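Local coordinates for protein 23S rRNA (guanine(2535)-N(1))-methyltransferase (Streptomyces viridochromogenes, PDB 1O9G) that methylates guanine-2535 of 23S ribosomal RNA at N1, using S-adenosyl-L-methionine as methyl donor, and so confers resistance to the orthosomycin antibiotic avilamycin, at residues Asp50-Leu55 with Ser76-Ile81; Thr54-Cys59 with Ser167-Val172. The protein carries 3 engineered substitutions. One frame throughout, in Å; residues are numbered along the deposited sequence.

Interaction 1 of 2, residues Asp50-Leu55 with Ser76-Ile81; sequences DGPVTL and SLRQVI
V53 is held by both its backbone N-H and its carbonyl: its N donates to S76 O (3.0 Å), and its O accepts from R78 N at 2.8 Å, a donor that lies well above the carbonyl plane. Farther on, L55 N reaches Q79 O and I81 N returns to L55 O (2.9 Å). Segments 53-55 and 79-81 run parallel at 21°, but V53 pairs with L77 while T54 pairs with Q79. The extra residue, R78, makes a beta bulge. Its CB packs on P52 CB at 3.9 Å, the proline having no N-H to pair just ahead of the strand, while a water takes a bond from R78 NH2 and gives one to P52 O. On the T54 face, Q79 CG stands between its own backbone N and carbonyl carbon (chi1 67°), against both T54 OG1 and CG2. Q79 NE2 makes a weak bond to T54 OG1 (3.3 Å); OE1 has S167 OG as its partner. T54, branched at CB, thus offers the glutamine a methyl and a hydroxyl together. The face of V53, L55, L77 and V80 is aliphatic, which suits its burial under the helices: L77 CD2 lies 3.9 Å from L55 CB and also near V53 CG1. F40 of helix 33-45 packs on L55 and L77. L66 of helix 64-72, which connects strands 53-57 and 77-84 in a beta-alpha-beta unit, packs on L55 and V80.

Interaction 2 of 2, residues Thr54-Cys59 with Ser167-Val172; sequences TLWDPC and SAPDVV
T54 O is gripped by two backbone donors, D170 N at 2.9 Å and V171 N at 3.3 Å, both in its carbonyl plane, the former on the more bent bond. This double grip opens the parallel pairing of strands 53-57 and 171-175 in the Rossmann-like methyltransferase sheet, and W56 N to V171 O (2.9 Å) continues it. D170 also serves with its side chain: CG stands anti to its carbonyl carbon (chi1 -48°), and OD2 receives T54 N on its anti lone pair in a nearly straight bond of 176°. An aspartate suits this place because its short carboxylate can accept the peptide N-H just where the strand pairing begins; a water that donates to OD2 is also hydrogen-bonded to T54 OG1. On one face of the sheet L55 CD1 meets V171 CG1 at 3.7 Å. On the other, the broad W56 indole lies beside V172, its CE3 touching both V172 CG2 and P169 CG, while L160, V163 and L164 of helix 160-164 pack against it. W56 NE1 bonds S83 OG. The strand ends in an Asx turn, C59 N donating to D57 OD1, and P58, the middle residue of the turn, has its CD 3.6 Å from V172 CG1.

In the fold
Interactions 1 and 2 are the two edges of one strand, 53-57, which lies between 77-84 and 171-175 in the seven-stranded sheet; their centres are about 8 Å apart. T54 and L55 belong to both: T54 turns its backbone N and O to 167-172, L55 its N and O to 76-81. Q79 OE1 and S167 OG, 3.0 Å apart, probably join the flanking segments by a hydrogen bond spanning the T54 face; I81 O probably accepts from D57 N of the central strand at 2.9 Å. In Rossmann-fold methyltransferases the C-terminal ends of such parallel strands commonly form the S-adenosylmethionine pocket; the turn after strand 53-57 is therefore probably near it.

Interaction 1 of 2, residues Asp50-Leu55 with Ser76-Ile81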
# COMPACT_ATOMS: atom_id res chain seq x y z
N ASP A 50 -2.69 -19.76 0.81
CA ASP A 50 -1.67 -18.88 1.39
C ASP A 50 -0.31 -18.91 0.68
O ASP A 50 0.72 -18.59 1.27
CB ASP A 50 -1.54 -19.10 2.89
CG ASP A 50 -1.15 -20.51 3.24
OD1 ASP A 50 -0.69 -21.23 2.34
OD2 ASP A 50 -1.26 -21.01 4.40
N GLY A 51 -0.30 -19.21 -0.61
CA GLY A 51 0.93 -19.07 -1.40
C GLY A 51 1.38 -17.61 -1.50
O GLY A 51 0.65 -16.69 -1.09
N PRO A 52 2.57 -17.38 -2.06
CA PRO A 52 3.10 -16.01 -2.17
C PRO A 52 2.13 -15.08 -2.89
O PRO A 52 1.64 -15.44 -3.98
CB PRO A 52 4.38 -16.20 -2.99
CG PRO A 52 4.76 -17.61 -2.76
CD PRO A 52 3.47 -18.37 -2.67
N VAL A 53 1.91 -13.87 -2.34
CA VAL A 53 0.94 -12.92 -2.88
C VAL A 53 1.60 -11.83 -3.73
O VAL A 53 2.67 -11.29 -3.39
CB VAL A 53 0.14 -12.30 -1.71
CG1 VAL A 53 -0.48 -10.96 -2.00
CG2 VAL A 53 -0.87 -13.33 -1.15
N THR A 54 0.93 -11.45 -4.82
CA THR A 54 1.25 -10.27 -5.56
C THR A 54 0.30 -9.18 -5.11
O THR A 54 -0.93 -9.34 -5.17
CB THR A 54 1.11 -10.54 -7.05
OG1 THR A 54 2.12 -11.50 -7.43
CG2 THR A 54 1.32 -9.27 -7.84
N LEU A 55 0.86 -8.09 -4.61
CA LEU A 55 0.11 -6.95 -4.07
C LEU A 55 0.29 -5.72 -4.95
O LEU A 55 1.41 -5.36 -5.29
CB LEU A 55 0.63 -6.64 -2.68
CG LEU A 55 0.17 -5.37 -1.94
CD1 LEU A 55 -1.27 -5.40 -1.68
CD2 LEU A 55 0.95 -5.12 -0.67
N SER A 76 5.34 -12.94 3.07
CA SER A 76 4.07 -13.30 2.44
C SER A 76 3.95 -12.81 0.99
O SER A 76 2.91 -13.05 0.36
CB SER A 76 2.90 -12.71 3.23
OG SER A 76 2.91 -13.16 4.57
N LEU A 77 4.97 -12.17 0.46
CA LEU A 77 4.87 -11.47 -0.81
C LEU A 77 5.80 -12.02 -1.88
O LEU A 77 6.97 -12.32 -1.59
CB LEU A 77 5.15 -9.99 -0.62
CG LEU A 77 4.13 -9.19 0.16
CD1 LEU A 77 4.71 -7.83 0.56
CD2 LEU A 77 2.86 -9.04 -0.60
N ARG A 78 5.27 -12.16 -3.09
CA ARG A 78 6.01 -12.52 -4.30
C ARG A 78 6.60 -11.24 -4.92
O ARG A 78 7.71 -11.25 -5.42
CB ARG A 78 5.05 -13.18 -5.32
CG ARG A 78 5.68 -13.47 -6.67
CD ARG A 78 4.77 -14.16 -7.66
NE ARG A 78 4.52 -15.54 -7.27
CZ ARG A 78 5.38 -16.55 -7.43
NH1 ARG A 78 6.59 -16.35 -7.96
NH2 ARG A 78 5.03 -17.78 -7.04
N GLN A 79 5.80 -10.18 -4.98
CA GLN A 79 6.15 -8.96 -5.70
C GLN A 79 5.12 -7.90 -5.35
O GLN A 79 3.99 -8.25 -4.97
CB GLN A 79 6.18 -9.14 -7.21
CG GLN A 79 4.84 -9.40 -7.76
CD GLN A 79 4.82 -9.63 -9.25
OE1 GLN A 79 5.08 -8.70 -10.02
NE2 GLN A 79 4.47 -10.86 -9.67
N VAL A 80 5.49 -6.65 -5.52
CA VAL A 80 4.56 -5.55 -5.41
C VAL A 80 4.59 -4.72 -6.69
O VAL A 80 5.59 -4.63 -7.40
CB VAL A 80 4.85 -4.67 -4.15
CG1 VAL A 80 4.73 -5.48 -2.89
CG2 VAL A 80 6.21 -4.04 -4.20
N ILE A 81 3.42 -4.10 -6.93
CA ILE A 81 3.21 -3.24 -8.08
C ILE A 81 2.61 -1.94 -7.60
O ILE A 81 1.64 -1.95 -6.87
CB ILE A 81 2.26 -3.92 -9.09
CG1 ILE A 81 2.83 -5.30 -9.49
CG2 ILE A 81 2.06 -3.01 -10.29
CD1 ILE A 81 1.92 -6.17 -10.33
O HOH W 1 2.14 -17.23 -5.87

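Interaction 2 of 2, residues Thr54-Cys59 with Ser167-Val172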
# COMPACT_ATOMS: atom_id res chain seq x y z
N THR A 54 0.93 -11.45 -4.82
CA THR A 54 1.25 -10.27 -5.56
C THR A 54 0.30 -9.18 -5.11
O THR A 54 -0.93 -9.34 -5.17
CB THR A 54 1.11 -10.54 -7.05
OG1 THR A 54 2.12 -11.50 -7.43
CG2 THR A 54 1.32 -9.27 -7.84
N LEU A 55 0.86 -8.09 -4.61
CA LEU A 55 0.11 -6.95 -4.07
C LEU A 55 0.29 -5.72 -4.95
O LEU A 55 1.41 -5.36 -5.29
CB LEU A 55 0.63 -6.64 -2.68
CG LEU A 55 0.17 -5.37 -1.94
CD1 LEU A 55 -1.27 -5.40 -1.68
CD2 LEU A 55 0.95 -5.12 -0.67
N TRP A 56 -0.84 -5.07 -5.28
CA TRP A 56 -0.87 -3.90 -6.14
C TRP A 56 -1.53 -2.74 -5.40
O TRP A 56 -2.63 -2.89 -4.86
CB TRP A 56 -1.67 -4.23 -7.38
CG TRP A 56 -1.84 -3.18 -8.44
CD1 TRP A 56 -1.10 -2.06 -8.66
CD2 TRP A 56 -2.80 -3.24 -9.51
NE1 TRP A 56 -1.55 -1.41 -9.78
CE2 TRP A 56 -2.60 -2.10 -10.32
CE3 TRP A 56 -3.85 -4.11 -9.82
CZ2 TRP A 56 -3.37 -1.83 -11.43
CZ3 TRP A 56 -4.64 -3.83 -10.95
CH2 TRP A 56 -4.39 -2.71 -11.73
N ASP A 57 -0.88 -1.58 -5.45
CA ASP A 57 -1.46 -0.32 -5.03
C ASP A 57 -1.55 0.58 -6.26
O ASP A 57 -0.54 1.13 -6.71
CB ASP A 57 -0.64 0.34 -3.94
CG ASP A 57 -1.30 1.55 -3.37
OD1 ASP A 57 -2.23 2.12 -4.02
OD2 ASP A 57 -0.96 2.00 -2.26
N PRO A 58 -2.75 0.66 -6.85
CA PRO A 58 -3.00 1.44 -8.07
C PRO A 58 -3.28 2.93 -7.85
O PRO A 58 -3.56 3.66 -8.82
CB PRO A 58 -4.24 0.77 -8.66
CG PRO A 58 -5.03 0.37 -7.46
CD PRO A 58 -3.97 -0.07 -6.46
N CYS A 59 -3.24 3.37 -6.60
CA CYS A 59 -3.29 4.79 -6.26
C CYS A 59 -2.22 5.04 -5.23
O CYS A 59 -2.48 5.44 -4.10
CB CYS A 59 -4.64 5.24 -5.72
SG CYS A 59 -6.06 4.70 -6.65
N SER A 167 1.59 -10.03 -14.63
CA SER A 167 1.27 -10.45 -13.27
C SER A 167 -0.23 -10.40 -13.01
O SER A 167 -0.95 -9.58 -13.59
CB SER A 167 1.95 -9.55 -12.24
OG SER A 167 3.35 -9.61 -12.37
N ALA A 168 -0.68 -11.28 -12.13
CA ALA A 168 -2.08 -11.37 -11.71
C ALA A 168 -2.18 -11.06 -10.21
O ALA A 168 -2.06 -11.97 -9.37
CB ALA A 168 -2.64 -12.75 -12.03
N PRO A 169 -2.37 -9.80 -9.82
CA PRO A 169 -2.43 -9.48 -8.38
C PRO A 169 -3.51 -10.24 -7.62
O PRO A 169 -4.62 -10.35 -8.09
CB PRO A 169 -2.69 -8.00 -8.38
CG PRO A 169 -2.12 -7.54 -9.64
CD PRO A 169 -2.43 -8.59 -10.64
N ASP A 170 -3.14 -10.73 -6.44
CA ASP A 170 -4.08 -11.37 -5.54
C ASP A 170 -4.77 -10.38 -4.60
O ASP A 170 -5.84 -10.65 -4.13
CB ASP A 170 -3.38 -12.44 -4.71
CG ASP A 170 -2.51 -13.35 -5.56
OD1 ASP A 170 -3.08 -14.19 -6.28
OD2 ASP A 170 -1.27 -13.22 -5.63
N VAL A 171 -4.09 -9.28 -4.29
CA VAL A 171 -4.59 -8.26 -3.39
C VAL A 171 -4.30 -6.91 -4.00
O VAL A 171 -3.18 -6.65 -4.44
CB VAL A 171 -3.95 -8.36 -1.98
CG1 VAL A 171 -4.46 -7.26 -1.05
CG2 VAL A 171 -4.21 -9.75 -1.36
N VAL A 172 -5.33 -6.07 -4.02
CA VAL A 172 -5.19 -4.64 -4.22
C VAL A 172 -5.46 -4.00 -2.86
O VAL A 172 -6.42 -4.34 -2.18
CB VAL A 172 -6.19 -4.13 -5.23
CG1 VAL A 172 -6.28 -2.57 -5.17
CG2 VAL A 172 -5.84 -4.63 -6.60
O HOH W 2 0.79 -13.95 -7.13